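Local coordinates for fluoroacetyl-CoA-specific thioesterase-like domain-containing protein (Thermanaerovibrio acidaminovorans, PDB 3QOO) that is of unknown function but adopts a hot-dog fold and may hydrolyse acyl-CoA thioesters, as its relatives specific for fluoroacetyl-CoA do, at residues E54-K59 / F64-V69; E46-L51 / S71-L76; Q50-I55 / G115-V120; A42-T47 / M103-P108; V89-D92 / R98-L101. All coordinates share one frame; numbering follows the deposited sequence. Where two conformers were deposited one is given.

Contact 1 (E54-K59 / F64-V69); sequences EILDHK and FVSVGV
The carboxylate of Asp-57 reaches across to Ser-66 and holds it with both oxygens. The serine hydroxyl donates to OD1, with OG 2.6 Å from Asp-57 OD1 and approaching along the syn lone pair, on the side of the other carboxylate oxygen. The second bond comes from the backbone: Ser-66 N lies 3.1 Å from Asp-57 OD2, and its N-H points almost straight at the acceptor (171°), although it arrives from above the carboxylate plane. A water adds a third link, giving one proton to Asp-57 OD2 at 2.8 Å and another to the carbonyl oxygen Ser-66 O. Apolar atoms fill in around this polar clasp, with CB of Val-65 3.6 Å from Asp-57 OD2 and methyl CD1 of Leu-56 4.1 Å from Ser-66 CB. The contact therefore ties the C-terminal end of the central hot-dog helix, where residues 57-59 pass into a 3-10 turn, to the beginning of strand 64-75, which follows after a short connection. Behind the first shell stand the torsions and one further donor. In Asp-57, CG is anti to the carbonyl carbon (chi1 -75°), which carries the carboxylate out from the turn to the strand. Ser-66 OG sits between its own backbone N and carbonyl carbon (chi1 69°), where it can give to Asp-57 while accepting a hydrogen bond from Arg-119 NE; two partners thus fix the rotation of the hydroxyl. On either side of Ser-66 in the sequence, Val-65 and Val-67 pack on Ala-34 and Leu-35, respectively, of the second subunit.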
# COMPACT_ATOMS: atom_id res chain seq x y z
N GLU A 54 -12.79 2.57 9.92
CA GLU A 54 -13.80 3.48 10.49
C GLU A 54 -15.21 3.27 9.94
O GLU A 54 -16.18 3.53 10.64
CB GLU A 54 -13.36 4.95 10.34
CG GLU A 54 -12.18 5.29 11.25
CD GLU A 54 -11.64 6.69 11.09
OE1 GLU A 54 -12.31 7.52 10.40
OE2 GLU A 54 -10.54 6.95 11.69
N ILE A 55 -15.34 2.81 8.71
CA ILE A 55 -16.65 2.55 8.15
C ILE A 55 -17.20 1.24 8.67
O ILE A 55 -18.37 1.15 9.01
CB ILE A 55 -16.57 2.50 6.60
CG1 ILE A 55 -16.23 3.88 6.03
CG2 ILE A 55 -17.86 1.97 5.98
CD1 ILE A 55 -15.74 3.87 4.64
N LEU A 56 -16.38 0.19 8.70
CA LEU A 56 -16.89 -1.16 8.93
C LEU A 56 -16.95 -1.59 10.39
O LEU A 56 -17.94 -2.15 10.81
CB LEU A 56 -16.05 -2.19 8.22
CG LEU A 56 -15.92 -2.03 6.69
CD1 LEU A 56 -15.07 -3.17 6.15
CD2 LEU A 56 -17.29 -2.02 6.01
N ASP A 57 -15.89 -1.37 11.16
CA ASP A 57 -15.73 -2.20 12.36
C ASP A 57 -16.76 -1.89 13.43
O ASP A 57 -17.24 -2.80 14.10
CB ASP A 57 -14.29 -2.16 12.89
CG ASP A 57 -13.36 -2.98 12.04
OD1 ASP A 57 -13.57 -3.04 10.83
OD2 ASP A 57 -12.48 -3.64 12.58
N HIS A 58 -17.14 -0.62 13.55
CA HIS A 58 -18.12 -0.25 14.58
C HIS A 58 -19.51 -0.81 14.24
O HIS A 58 -20.38 -0.82 15.11
CB HIS A 58 -18.13 1.26 14.85
CG HIS A 58 -18.74 2.07 13.75
ND1 HIS A 58 -18.03 2.44 12.61
CD2 HIS A 58 -19.97 2.62 13.61
CE1 HIS A 58 -18.82 3.16 11.83
NE2 HIS A 58 -20.00 3.30 12.43
N LYS A 59 -19.72 -1.22 13.00
CA LYS A 59 -20.97 -1.85 12.59
C LYS A 59 -21.00 -3.35 12.79
O LYS A 59 -22.05 -3.97 12.56
CB LYS A 59 -21.26 -1.52 11.12
CG LYS A 59 -21.34 -0.04 10.80
CD LYS A 59 -22.47 0.65 11.48
CE LYS A 59 -23.82 0.09 11.06
NZ LYS A 59 -24.92 0.93 11.60
N PHE A 64 -16.07 -9.41 16.62
CA PHE A 64 -15.75 -9.43 15.21
C PHE A 64 -15.05 -8.12 14.82
O PHE A 64 -15.37 -7.06 15.33
CB PHE A 64 -17.01 -9.65 14.36
CG PHE A 64 -17.61 -11.01 14.56
CD1 PHE A 64 -17.25 -12.09 13.76
CD2 PHE A 64 -18.45 -11.25 15.60
CE1 PHE A 64 -17.77 -13.35 13.98
CE2 PHE A 64 -18.96 -12.52 15.82
CZ PHE A 64 -18.63 -13.55 15.03
N VAL A 65 -14.10 -8.23 13.89
CA VAL A 65 -13.37 -7.10 13.31
C VAL A 65 -13.17 -7.38 11.83
O VAL A 65 -13.41 -8.48 11.34
CB VAL A 65 -12.00 -6.87 14.02
CG1 VAL A 65 -12.21 -6.47 15.54
CG2 VAL A 65 -11.11 -8.08 13.83
N SER A 66 -12.66 -6.39 11.09
CA SER A 66 -12.31 -6.60 9.68
C SER A 66 -10.79 -6.67 9.51
O SER A 66 -10.04 -6.09 10.29
CB SER A 66 -12.88 -5.50 8.76
OG SER A 66 -12.28 -4.26 8.95
N VAL A 67 -10.37 -7.39 8.47
CA VAL A 67 -8.95 -7.52 8.15
C VAL A 67 -8.78 -7.28 6.67
O VAL A 67 -9.55 -7.75 5.88
CB VAL A 67 -8.44 -8.92 8.55
CG1 VAL A 67 -7.01 -9.06 8.18
CG2 VAL A 67 -8.58 -9.18 10.05
N GLY A 68 -7.73 -6.58 6.28
CA GLY A 68 -7.45 -6.32 4.90
C GLY A 68 -6.95 -7.56 4.18
O GLY A 68 -6.01 -8.22 4.67
N VAL A 69 -7.53 -7.90 3.02
CA VAL A 69 -6.98 -9.00 2.20
C VAL A 69 -6.46 -8.63 0.81
O VAL A 69 -5.76 -9.44 0.17
CB VAL A 69 -7.96 -10.19 2.02
CG1 VAL A 69 -8.36 -10.81 3.36
CG2 VAL A 69 -9.18 -9.83 1.16
O HOH W 1 -9.84 -3.89 11.85

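Contact 2 (E46-L51 / S71-L76); sequences ETMTQL and SEVHNL
Glu-72, whose carbonyl oxygen O lies 3.9 Å from methyl CE of Met-48, also carries the carboxylate met by the ring of His-74. The two are neighbours on the side of strand 71-75 turned from the helix. OE1 of Glu-72 lies at the ring edge, nearly in the imidazole plane, with His-74 NE2 donating to Glu-72 OE1 over 2.7 Å. Seen from the acid, the donor stands well above the carboxylate plane, so the two flat groups are not coplanar. On the other side of the strand the selenomethionine Met-48 does all the touching, through its terminal methyl. Its chain leaves the helix with CG anti to the backbone N (chi1 176°), runs on extended to the selenium and bends only at the last torsion (62°). CE is thereby laid over the strand backbone, 3.9 Å from Ser-71 CB and 4.0 Å from Val-73 CG2. Ser-71 and Val-73 both direct their CB toward helix 46-51, as expected of alternate residues in a strand. The axes of segments 46-51 and 71-75 come within 10.2 Å, at 128°, the helix lying on the concave side of the hot-dog sheet. The other edge of this strand pairs in antiparallel fashion with a strand of the second subunit, so the sheet continues through the dimer interface. No hydrogen bond joins the two segments: the contact is van der Waals packing of one methyl on Ser-71, Val-73 and the strand backbone, while the nearby polar hydroxyl of Ser-71 is satisfied by NE2 of Gln-117.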
# COMPACT_ATOMS: atom_id res chain seq x y z
N GLU A 46 -2.29 3.45 3.82
CA GLU A 46 -2.55 3.51 5.24
C GLU A 46 -3.83 4.31 5.53
O GLU A 46 -4.64 3.95 6.40
CB GLU A 46 -1.36 4.15 5.95
CG GLU A 46 -1.54 4.26 7.43
CD GLU A 46 -0.42 4.99 8.12
OE1 GLU A 46 0.63 5.22 7.48
OE2 GLU A 46 -0.60 5.30 9.32
N THR A 47 -4.02 5.41 4.81
CA THR A 47 -5.15 6.29 5.05
C THR A 47 -6.46 5.63 4.57
O THR A 47 -7.50 5.71 5.23
CB THR A 47 -4.93 7.65 4.40
OG1 THR A 47 -3.63 8.18 4.77
CG2 THR A 47 -6.04 8.57 4.79
N MSE A 48 -6.39 4.95 3.43
CA MSE A 48 -7.49 4.16 2.96
C MSE A 48 -7.91 3.11 3.98
O MSE A 48 -9.10 2.94 4.28
CB MSE A 48 -7.14 3.52 1.62
CG MSE A 48 -8.24 2.57 1.11
SE MSE A 48 -7.98 2.00 -0.76
CE MSE A 48 -6.26 1.06 -0.58
N THR A 49 -6.92 2.43 4.54
CA THR A 49 -7.15 1.40 5.56
C THR A 49 -7.85 2.03 6.78
O THR A 49 -8.82 1.48 7.30
CB THR A 49 -5.85 0.72 5.98
OG1 THR A 49 -5.35 0.01 4.86
CG2 THR A 49 -6.11 -0.22 7.13
N GLN A 50 -7.34 3.16 7.24
CA GLN A 50 -7.92 3.83 8.39
C GLN A 50 -9.40 4.12 8.18
O GLN A 50 -10.23 3.84 9.06
CB GLN A 50 -7.18 5.13 8.69
CG GLN A 50 -7.79 5.87 9.87
CD GLN A 50 -7.10 7.15 10.20
OE1 GLN A 50 -6.01 7.41 9.71
NE2 GLN A 50 -7.70 7.94 11.10
N LEU A 51 -9.73 4.68 7.03
CA LEU A 51 -11.14 4.99 6.75
C LEU A 51 -11.98 3.75 6.58
O LEU A 51 -13.12 3.73 7.04
CB LEU A 51 -11.26 5.86 5.51
CG LEU A 51 -11.13 7.34 5.72
CD1 LEU A 51 -11.21 8.05 4.39
CD2 LEU A 51 -12.17 7.85 6.66
N SER A 71 -5.33 -4.78 -1.44
CA SER A 71 -5.38 -3.34 -1.69
C SER A 71 -4.74 -3.01 -3.01
O SER A 71 -3.77 -3.67 -3.42
CB SER A 71 -4.69 -2.56 -0.58
OG SER A 71 -5.39 -2.66 0.65
N GLU A 72 -5.22 -1.98 -3.67
CA GLU A 72 -4.64 -1.44 -4.90
C GLU A 72 -4.70 0.06 -4.85
O GLU A 72 -5.73 0.62 -4.40
CB GLU A 72 -5.40 -1.97 -6.10
CG GLU A 72 -4.85 -1.58 -7.44
CD GLU A 72 -5.44 -2.32 -8.61
OE1 GLU A 72 -5.07 -1.92 -9.77
OE2 GLU A 72 -6.38 -3.20 -8.38
N VAL A 73 -3.64 0.73 -5.27
CA VAL A 73 -3.59 2.18 -5.36
C VAL A 73 -3.07 2.58 -6.72
O VAL A 73 -2.09 1.99 -7.21
CB VAL A 73 -2.70 2.79 -4.23
CG1 VAL A 73 -2.56 4.32 -4.38
CG2 VAL A 73 -3.27 2.44 -2.88
N HIS A 74 -3.72 3.56 -7.33
CA HIS A 74 -3.23 4.22 -8.54
C HIS A 74 -2.87 5.65 -8.21
O HIS A 74 -3.69 6.42 -7.72
CB HIS A 74 -4.29 4.23 -9.65
CG HIS A 74 -4.72 2.88 -10.09
ND1 HIS A 74 -5.64 2.71 -11.12
CD2 HIS A 74 -4.41 1.63 -9.67
CE1 HIS A 74 -5.88 1.42 -11.29
NE2 HIS A 74 -5.13 0.74 -10.43
N ASN A 75 -1.63 6.02 -8.44
CA ASN A 75 -1.22 7.39 -8.27
C ASN A 75 -1.56 8.14 -9.52
O ASN A 75 -1.36 7.67 -10.64
CB ASN A 75 0.26 7.47 -7.98
CG ASN A 75 0.57 7.04 -6.59
OD1 ASN A 75 0.15 7.69 -5.63
ND2 ASN A 75 1.26 5.93 -6.45
N LEU A 76 -2.11 9.32 -9.32
CA LEU A 76 -2.51 10.22 -10.43
C LEU A 76 -1.66 11.46 -10.50
O LEU A 76 -1.24 11.87 -11.58
CB LEU A 76 -3.97 10.60 -10.31
CG LEU A 76 -4.93 9.41 -10.24
CD1 LEU A 76 -6.33 10.00 -10.29
CD2 LEU A 76 -4.79 8.25 -11.18

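Contact 3 (Q50-I55 / G115-V120); sequences QLAVEI and GLQERV
Ala-52 and Val-53 of the helix press against the side chains of Gln-117 and Arg-119, which hold each other in place. Methyl CB of Ala-52 is 3.5 Å from Gln-117 OE1 and 3.6 Å from Arg-119 CD. Val-53 brings its CG2 branch, the one beside the backbone N, over one face of the Arg-119 guanidinium, toward its rim; CG2 is 3.5 Å from Arg-119 NH2. Arg-119 leaves the strand with CG anti to the carbonyl carbon, then runs straight until it bends at chi3 (66°), which folds the guanidinium back toward Gln-117. Gln-117 stretches out from the strand with CG anti to the backbone N and an extended chain. From there its OE1 accepts from Arg-119 NH1 at 2.8 Å. OE1 lies close to the guanidinium plane, but the amide is turned steeply against it, the donor standing 58° out of the carbonyl plane and so not on a lone pair. At the other end of the amide, NE2 of Gln-117 is hydrogen-bonded to both Thr-49 OG1, one turn back on the helix, and Ser-71 OG. The axes of segments 50-55 and 115-120 run 10.2 Å apart at 46°, the hot-dog helix lying across a strand flanked in the sheet by 98-107 and 64-75, while Val-53 and Arg-119 also reach Arg-31 and Leu-35, respectively, of the second subunit.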
# COMPACT_ATOMS: atom_id res chain seq x y z
N GLN A 50 -7.34 3.16 7.24
CA GLN A 50 -7.92 3.83 8.39
C GLN A 50 -9.40 4.12 8.18
O GLN A 50 -10.23 3.84 9.06
CB GLN A 50 -7.18 5.13 8.69
CG GLN A 50 -7.79 5.87 9.87
CD GLN A 50 -7.10 7.15 10.20
OE1 GLN A 50 -6.01 7.41 9.71
NE2 GLN A 50 -7.70 7.94 11.10
N LEU A 51 -9.73 4.68 7.03
CA LEU A 51 -11.14 4.99 6.75
C LEU A 51 -11.98 3.75 6.58
O LEU A 51 -13.12 3.73 7.04
CB LEU A 51 -11.26 5.86 5.51
CG LEU A 51 -11.13 7.34 5.72
CD1 LEU A 51 -11.21 8.05 4.39
CD2 LEU A 51 -12.17 7.85 6.66
N ALA A 52 -11.46 2.71 5.92
CA ALA A 52 -12.23 1.50 5.74
C ALA A 52 -12.56 0.90 7.10
O ALA A 52 -13.68 0.44 7.32
CB ALA A 52 -11.42 0.51 4.89
N VAL A 53 -11.60 0.90 8.01
CA VAL A 53 -11.85 0.37 9.35
C VAL A 53 -12.88 1.25 10.05
O VAL A 53 -13.78 0.73 10.75
CB VAL A 53 -10.53 0.30 10.16
CG1 VAL A 53 -10.79 0.01 11.64
CG2 VAL A 53 -9.61 -0.77 9.60
N GLU A 54 -12.79 2.57 9.92
CA GLU A 54 -13.80 3.48 10.49
C GLU A 54 -15.21 3.27 9.94
O GLU A 54 -16.18 3.53 10.64
CB GLU A 54 -13.36 4.95 10.34
CG GLU A 54 -12.18 5.29 11.25
CD GLU A 54 -11.64 6.69 11.09
OE1 GLU A 54 -12.31 7.52 10.40
OE2 GLU A 54 -10.54 6.95 11.69
N ILE A 55 -15.34 2.81 8.71
CA ILE A 55 -16.65 2.55 8.15
C ILE A 55 -17.20 1.24 8.67
O ILE A 55 -18.37 1.15 9.01
CB ILE A 55 -16.57 2.50 6.60
CG1 ILE A 55 -16.23 3.88 6.03
CG2 ILE A 55 -17.86 1.97 5.98
CD1 ILE A 55 -15.74 3.87 4.64
N GLY A 115 -8.07 4.16 -5.36
CA GLY A 115 -7.74 2.88 -4.81
C GLY A 115 -8.90 1.97 -4.58
O GLY A 115 -10.06 2.38 -4.76
N LEU A 116 -8.60 0.75 -4.14
CA LEU A 116 -9.62 -0.13 -3.66
C LEU A 116 -9.03 -0.99 -2.55
O LEU A 116 -7.82 -1.23 -2.49
CB LEU A 116 -10.20 -0.97 -4.72
CG LEU A 116 -9.41 -2.10 -5.26
CD1 LEU A 116 -9.19 -3.29 -4.27
CD2 LEU A 116 -10.09 -2.63 -6.54
N GLN A 117 -9.91 -1.50 -1.69
CA GLN A 117 -9.52 -2.40 -0.63
C GLN A 117 -10.61 -3.42 -0.38
O GLN A 117 -11.80 -3.05 -0.28
CB GLN A 117 -9.19 -1.63 0.64
CG GLN A 117 -8.61 -2.52 1.76
CD GLN A 117 -8.05 -1.69 2.88
OE1 GLN A 117 -8.72 -1.48 3.90
NE2 GLN A 117 -6.84 -1.16 2.68
N GLU A 118 -10.25 -4.69 -0.31
CA GLU A 118 -11.14 -5.75 0.07
C GLU A 118 -10.80 -6.13 1.50
O GLU A 118 -9.64 -6.39 1.80
CB GLU A 118 -10.99 -6.95 -0.84
CG GLU A 118 -11.87 -8.15 -0.50
CD GLU A 118 -11.63 -9.33 -1.37
OE1 GLU A 118 -11.07 -9.17 -2.48
OE2 GLU A 118 -11.99 -10.44 -0.92
N ARG A 119 -11.82 -6.17 2.35
CA ARG A 119 -11.63 -6.56 3.76
C ARG A 119 -12.56 -7.74 4.08
O ARG A 119 -13.64 -7.87 3.48
CB ARG A 119 -11.94 -5.39 4.70
CG ARG A 119 -11.09 -4.16 4.41
CD ARG A 119 -11.20 -3.06 5.46
NE ARG A 119 -10.68 -3.45 6.76
CZ ARG A 119 -9.40 -3.50 7.08
NH1 ARG A 119 -8.44 -3.09 6.22
NH2 ARG A 119 -9.05 -3.96 8.28
N VAL A 120 -12.11 -8.59 4.99
CA VAL A 120 -12.86 -9.75 5.44
C VAL A 120 -13.26 -9.57 6.89
O VAL A 120 -12.51 -9.04 7.69
CB VAL A 120 -12.07 -11.09 5.23
CG1 VAL A 120 -10.75 -11.13 6.04
CG2 VAL A 120 -12.92 -12.31 5.56

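Contact 4 (A42-T47 / M103-P108); sequences AAFLET and MKADDP
Phe-44 is the centre of this contact, set against Met-103 and Ala-105, two strand residues that alternate on the side facing the helix. Its ring reaches the strand through one side: CE1 is 3.9 Å from Ala-105 CB and CD1 of Phe-44 4.1 Å from the same methyl, which approaches obliquely. CG of Phe-44 is anti to the carbonyl carbon (chi1 -75°), directing the ring from the helix toward the sheet. Met-103, a selenomethionine, meets the base of the same residue. Its CG is anti to the backbone N, but the chain then folds at both chi2 (-88°) and chi3 (-83°), curling CE back to the helix. CE ends 4.3 Å from Phe-44 CB and 4.2 Å from the carbonyl oxygen Phe-44 O. All three residues are buried, and the interaction across the segments is apolar. Val-112 and Ala-113 of the next strand also touch the Phe-44 side chain; on strand 64-75, Asn-75 adjoins the ring and Val-73 its CB, so the residue is wedged among three strands. Within the helix, Ala-43 O accepts two bonds from Thr-47, one from its backbone N and one from OG1 at 2.9 Å, reaching the oxygen from opposite faces of its plane. This keeps the hydroxyl on the helix backbone. Another flank of this part of the helix meets the dimer partner, Ala-42 and Leu-45 each packing on the same residue of the second subunit. A long central helix with its aromatic and aliphatic side chains bedded in the curved antiparallel sheet is the hallmark of the hot-dog fold.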
# COMPACT_ATOMS: atom_id res chain seq x y z
N ALA A 42 2.39 4.05 0.07
CA ALA A 42 2.11 3.43 1.36
C ALA A 42 1.24 4.34 2.22
O ALA A 42 0.34 3.86 2.93
CB ALA A 42 3.41 3.11 2.12
N ALA A 43 1.48 5.64 2.17
CA ALA A 43 0.68 6.60 2.92
C ALA A 43 -0.75 6.63 2.41
O ALA A 43 -1.69 6.70 3.21
CB ALA A 43 1.29 7.98 2.86
N PHE A 44 -0.94 6.66 1.11
CA PHE A 44 -2.30 6.57 0.56
C PHE A 44 -2.99 5.32 1.04
O PHE A 44 -4.17 5.36 1.43
CB PHE A 44 -2.30 6.61 -0.97
CG PHE A 44 -2.03 7.96 -1.55
CD1 PHE A 44 -2.99 8.94 -1.52
CD2 PHE A 44 -0.85 8.24 -2.19
CE1 PHE A 44 -2.76 10.18 -2.05
CE2 PHE A 44 -0.63 9.48 -2.75
CZ PHE A 44 -1.58 10.45 -2.68
N LEU A 45 -2.27 4.20 1.05
CA LEU A 45 -2.83 2.93 1.49
C LEU A 45 -3.20 2.97 2.98
O LEU A 45 -4.30 2.56 3.36
CB LEU A 45 -1.87 1.80 1.16
CG LEU A 45 -2.47 0.42 0.92
CD1 LEU A 45 -1.47 -0.47 0.23
CD2 LEU A 45 -2.98 -0.23 2.18
N GLU A 46 -2.29 3.45 3.82
CA GLU A 46 -2.55 3.51 5.24
C GLU A 46 -3.83 4.31 5.53
O GLU A 46 -4.64 3.95 6.40
CB GLU A 46 -1.36 4.15 5.95
CG GLU A 46 -1.54 4.26 7.43
CD GLU A 46 -0.42 4.99 8.12
OE1 GLU A 46 0.63 5.22 7.48
OE2 GLU A 46 -0.60 5.30 9.32
N THR A 47 -4.02 5.41 4.81
CA THR A 47 -5.15 6.29 5.05
C THR A 47 -6.46 5.63 4.57
O THR A 47 -7.50 5.71 5.23
CB THR A 47 -4.93 7.65 4.40
OG1 THR A 47 -3.63 8.18 4.77
CG2 THR A 47 -6.04 8.57 4.79
N MSE A 103 -11.76 4.06 -3.19
CA MSE A 103 -11.12 5.22 -2.59
C MSE A 103 -10.80 6.25 -3.65
O MSE A 103 -10.35 5.91 -4.76
CB MSE A 103 -9.82 4.80 -1.87
CG MSE A 103 -9.07 5.89 -1.17
SE MSE A 103 -7.79 6.85 -2.28
CE MSE A 103 -6.30 5.59 -2.15
N LYS A 104 -11.00 7.51 -3.30
CA LYS A 104 -10.52 8.62 -4.08
C LYS A 104 -9.90 9.62 -3.15
O LYS A 104 -10.43 9.90 -2.08
CB LYS A 104 -11.65 9.26 -4.92
CG LYS A 104 -11.18 10.18 -6.04
CD LYS A 104 -12.28 10.37 -7.08
CE LYS A 104 -11.86 11.32 -8.20
NZ LYS A 104 -12.97 11.44 -9.19
N ALA A 105 -8.75 10.14 -3.55
CA ALA A 105 -8.00 11.15 -2.83
C ALA A 105 -7.87 12.35 -3.73
O ALA A 105 -7.40 12.26 -4.86
CB ALA A 105 -6.64 10.61 -2.40
N ASP A 106 -8.24 13.51 -3.19
CA ASP A 106 -8.28 14.76 -3.94
C ASP A 106 -7.69 15.86 -3.08
O ASP A 106 -7.67 15.80 -1.86
CB ASP A 106 -9.74 15.12 -4.27
CG ASP A 106 -10.49 14.00 -4.94
OD1 ASP A 106 -11.42 13.42 -4.32
OD2 ASP A 106 -10.15 13.67 -6.07
N ASP A 107 -7.19 16.88 -3.73
CA ASP A 107 -6.82 18.08 -3.03
C ASP A 107 -7.42 19.22 -3.78
O ASP A 107 -8.18 19.02 -4.73
CB ASP A 107 -5.30 18.12 -2.85
CG ASP A 107 -4.52 18.37 -4.16
OD1 ASP A 107 -5.12 18.77 -5.17
OD2 ASP A 107 -3.29 18.14 -4.18
N PRO A 108 -7.13 20.44 -3.35
CA PRO A 108 -7.74 21.60 -3.99
C PRO A 108 -7.51 21.70 -5.51
O PRO A 108 -8.26 22.38 -6.23
CB PRO A 108 -7.05 22.78 -3.30
CG PRO A 108 -6.59 22.22 -1.97
CD PRO A 108 -6.21 20.83 -2.25

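Contact 5 (V89-D92 / R98-L101)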
# COMPACT_ATOMS: atom_id res chain seq x y z
N VAL A 89 -13.72 7.14 1.08
CA VAL A 89 -13.79 5.71 0.96
C VAL A 89 -15.24 5.26 1.03
O VAL A 89 -15.96 5.71 1.92
CB VAL A 89 -12.90 5.03 2.02
CG1 VAL A 89 -13.08 3.53 2.02
CG2 VAL A 89 -11.41 5.37 1.75
N THR A 90 -15.63 4.42 0.09
CA THR A 90 -17.03 4.08 -0.18
C THR A 90 -17.21 2.59 -0.33
O THR A 90 -16.43 1.94 -1.02
CB THR A 90 -17.50 4.73 -1.50
OG1 THR A 90 -17.23 6.13 -1.46
CG2 THR A 90 -18.99 4.48 -1.74
N VAL A 91 -18.25 2.03 0.27
CA VAL A 91 -18.58 0.62 0.06
C VAL A 91 -19.01 0.41 -1.39
O VAL A 91 -20.00 1.02 -1.85
CB VAL A 91 -19.67 0.13 1.02
CG1 VAL A 91 -20.08 -1.30 0.67
CG2 VAL A 91 -19.19 0.29 2.47
N ASP A 92 -18.28 -0.43 -2.11
CA ASP A 92 -18.56 -0.73 -3.51
C ASP A 92 -19.48 -1.94 -3.65
O ASP A 92 -20.49 -1.89 -4.35
CB ASP A 92 -17.25 -0.96 -4.27
CG ASP A 92 -17.48 -1.25 -5.72
OD1 ASP A 92 -17.89 -0.32 -6.43
OD2 ASP A 92 -17.26 -2.41 -6.14
N ARG A 98 -16.96 -10.65 2.82
CA ARG A 98 -16.05 -9.60 2.39
C ARG A 98 -16.76 -8.35 1.88
O ARG A 98 -17.86 -8.42 1.35
CB ARG A 98 -15.10 -10.12 1.35
CG ARG A 98 -14.01 -11.04 1.95
CD ARG A 98 -14.06 -12.29 1.26
NE ARG A 98 -13.26 -13.26 1.96
CZ ARG A 98 -11.97 -13.49 1.78
NH1 ARG A 98 -11.25 -12.74 0.95
NH2 ARG A 98 -11.42 -14.46 2.47
N VAL A 99 -16.08 -7.23 2.04
CA VAL A 99 -16.55 -5.94 1.59
C VAL A 99 -15.45 -5.35 0.72
O VAL A 99 -14.28 -5.33 1.12
CB VAL A 99 -16.88 -4.98 2.77
CG1 VAL A 99 -17.43 -3.67 2.24
CG2 VAL A 99 -17.85 -5.64 3.78
N VAL A 100 -15.81 -4.88 -0.46
CA VAL A 100 -14.86 -4.16 -1.31
C VAL A 100 -15.24 -2.66 -1.25
O VAL A 100 -16.42 -2.31 -1.43
CB VAL A 100 -14.90 -4.66 -2.76
CG1 VAL A 100 -13.91 -3.85 -3.61
CG2 VAL A 100 -14.54 -6.16 -2.85
N LEU A 101 -14.25 -1.83 -0.95
CA LEU A 101 -14.39 -0.40 -0.87
C LEU A 101 -13.53 0.28 -1.90
O LEU A 101 -12.41 -0.17 -2.17
CB LEU A 101 -13.98 0.07 0.53
CG LEU A 101 -14.78 -0.61 1.66
CD1 LEU A 101 -13.96 -1.75 2.28
CD2 LEU A 101 -15.16 0.38 2.73
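The beta hairpin formed by strands 84-95 and 98-107 has its register set here by Val-91 and Leu-101, an antiparallel non-hydrogen-bonded pair with CA atoms 4.4 Å apart. On one side of the pair, Asp-92 N donates to Val-100 O at 2.7 Å. On the other, the carbonyl of Thr-90 lies close to the facing strand, its O 3.1 Å from Leu-101 CA in a CA-H...O contact, and the next backbone bond joins Thr-90 with Ser-102. Side chains of one face interlock between the strands. Leu-101 contributes most: methyl CD2 is 3.8 Å from Val-89 CG1 and 4.0 Å from Val-91 CG2, so it fits between two valines two residues apart on the partner strand. Its CG is anti to the carbonyl carbon, yet chi2 is 100°, away from a staggered position, and this is the rotation that presents CD2 to both valines. Val-91 uses its two branches separately, since its other methyl, CG1, meets Val-99 CG1 at 3.9 Å. Ile-55 of the central helix packs on Val-89, Val-91 and Leu-101, which shows that this apolar face is the one turned to the helix. Val-100 points to the other face and touches Glu-118 and Arg-70. The axes of segments 89-92 and 98-101 make 130°, so the strands are markedly inclined to each other here. A hairpin of long antiparallel strands, its apolar face turned to a central helix, forms part of the wrapping sheet of a hot-dog domain.

How the contacts relate
Contacts 1 to 4 all use helix 41-56, from its beginning in contact 4 through contacts 2 and 3 to its C-terminal end in contact 1. Contacts 1 and 2 take it to strand 64-75, contact 3 to 110-123 and contact 4 to 98-107, all strands of one antiparallel sheet; contact 5 is the hairpin within that sheet. Contacts 1 and 4 lie farthest apart, their centres about 19 Å from each other, whereas those of 2 and 4 are about 5 Å apart. Along the chain, contact 1 is nested in contact 2, and contact 5 in both 3 and 4. One helix thus gathers distant strands into a hot-dog core, with contacts 1 to 4 also touching the second subunit.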